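Local atomic coordinates of beta-N-acetylglucosaminidase (Thermotoga maritima, PDB entry 3WO8), a protein that probably hydrolyses terminal non-reducing N-acetyl-D-hexosamine residues from N-acetyl-beta-D-hexosaminides, as a TIM-barrel glycosidase of the glycosyl hydrolase 3 family. Residues Leu55-Met60 and Ser331-Leu336. Sequence-based numbering, arbitrary orientation.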
# COMPACT_ATOMS: atom_id res chain seq x y z
N LEU B 55 13.40 1.19 5.25
CA LEU B 55 14.15 2.41 4.96
C LEU B 55 13.25 3.64 4.92
O LEU B 55 13.56 4.65 5.51
CB LEU B 55 14.83 2.36 3.59
CG LEU B 55 16.21 1.78 3.40
CD1 LEU B 55 16.61 2.23 2.00
CD2 LEU B 55 17.22 2.26 4.47
N LEU B 56 12.16 3.56 4.17
CA LEU B 56 11.22 4.66 4.14
C LEU B 56 10.91 5.13 5.54
O LEU B 56 10.87 6.31 5.80
CB LEU B 56 9.92 4.26 3.44
CG LEU B 56 8.95 5.43 3.44
CD1 LEU B 56 9.56 6.66 2.76
CD2 LEU B 56 7.66 5.02 2.80
N MET B 57 10.71 4.18 6.44
CA MET B 57 10.42 4.54 7.82
C MET B 57 11.58 5.25 8.51
O MET B 57 11.40 6.26 9.18
CB MET B 57 9.98 3.31 8.62
CG MET B 57 8.59 2.78 8.23
SD MET B 57 8.28 1.12 8.86
CE MET B 57 6.61 0.97 8.18
N ASP B 58 12.78 4.74 8.39
CA ASP B 58 13.89 5.36 9.10
C ASP B 58 14.20 6.69 8.49
O ASP B 58 14.58 7.60 9.19
CB ASP B 58 15.12 4.50 9.06
CG ASP B 58 16.05 4.76 10.22
OD1 ASP B 58 15.52 4.91 11.34
OD2 ASP B 58 17.29 4.81 10.00
N PHE B 59 13.97 6.83 7.19
CA PHE B 59 14.21 8.10 6.53
C PHE B 59 13.24 9.13 7.07
O PHE B 59 13.62 10.23 7.34
CB PHE B 59 14.11 7.93 5.00
CG PHE B 59 14.78 9.03 4.18
CD1 PHE B 59 15.53 10.04 4.76
CD2 PHE B 59 14.65 9.01 2.81
CE1 PHE B 59 16.09 11.03 3.99
CE2 PHE B 59 15.23 9.97 2.02
CZ PHE B 59 15.95 10.99 2.61
N MET B 60 11.99 8.78 7.26
CA MET B 60 10.98 9.76 7.72
C MET B 60 11.25 10.09 9.18
O MET B 60 11.08 11.20 9.62
CB MET B 60 9.57 9.18 7.58
CG MET B 60 9.06 9.07 6.15
SD MET B 60 8.75 10.72 5.53
CE MET B 60 7.96 10.37 3.97
N SER B 331 5.05 13.04 11.64
CA SER B 331 6.24 12.15 11.35
C SER B 331 5.92 11.03 10.38
O SER B 331 6.83 10.28 9.95
CB SER B 331 6.90 11.53 12.61
OG SER B 331 6.00 10.91 13.48
N GLY B 332 4.63 10.93 10.06
CA GLY B 332 4.13 9.83 9.29
C GLY B 332 4.68 8.52 9.82
O GLY B 332 4.95 8.31 11.03
N VAL B 333 4.93 7.67 8.85
CA VAL B 333 5.36 6.30 9.02
C VAL B 333 6.63 6.18 9.93
O VAL B 333 6.91 5.14 10.58
CB VAL B 333 5.45 5.75 7.59
CG1 VAL B 333 6.85 5.62 7.11
CG2 VAL B 333 4.65 4.48 7.46
N GLY B 334 7.34 7.29 10.04
CA GLY B 334 8.46 7.45 10.96
C GLY B 334 8.24 6.94 12.38
O GLY B 334 9.19 6.39 13.01
N PHE B 335 7.02 7.10 12.90
CA PHE B 335 6.82 6.68 14.28
C PHE B 335 7.00 5.19 14.37
O PHE B 335 7.35 4.66 15.43
CB PHE B 335 5.49 7.15 14.88
CG PHE B 335 4.25 6.37 14.45
CD1 PHE B 335 3.64 6.61 13.23
CD2 PHE B 335 3.67 5.45 15.31
CE1 PHE B 335 2.51 5.92 12.85
CE2 PHE B 335 2.53 4.74 14.94
CZ PHE B 335 1.94 4.99 13.71
N LEU B 336 6.80 4.50 13.24
CA LEU B 336 6.85 3.07 13.32
C LEU B 336 8.33 2.65 13.55
O LEU B 336 8.61 1.70 14.27
CB LEU B 336 6.17 2.43 12.10
CG LEU B 336 4.66 2.57 12.19
CD1 LEU B 336 3.92 2.28 10.90
CD2 LEU B 336 4.10 1.68 13.29
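L336, which meets M57 across the contact, sets its CG over the centre of one face of the F335 ring, 3.9 Å above the plane, while G332 O lies in plane at the ring edge. Residues 55-60 belong to helix 53-66, an outer helix of the TIM barrel between strands 42-45 and 70-72; residues 331-336 form a type II' beta turn, S331 to G334, that leads into helix 334-342. G332 takes a positive phi (46°) inside this turn, and a side chain on G334 would run into S331 O.

The interface is apolar, with no hydrogen bond crossing it. M57 has CG anti to its carbonyl carbon (chi1 -70°) and is extended beyond it; its side chain crosses that of V333 at about a right angle, with M57 CG 3.5 Å from V333 CG1. Farther out, M57 CE reaches L336 CD1 at 4.0 Å and V333 CG2 at 4.1 Å. An alanine in place of M57 would probably open a gap beside V333 and L336, leaving V333 CG1 without its closest neighbour and L336 CD1 without the methyl it packs on.

L56 CG and M60 CG each lie 4.2 Å from V333 CG1, so three side chains of the barrel helix share one methyl. R105 of the second subunit makes a cation-pi contact with F335 and a hydrogen bond with S331 OG, tying this turn to the dimer. D58 forms a salt bridge with K467 of helix 462-471. The backbones come close where G334 CA sits 3.6 Å from M57 O.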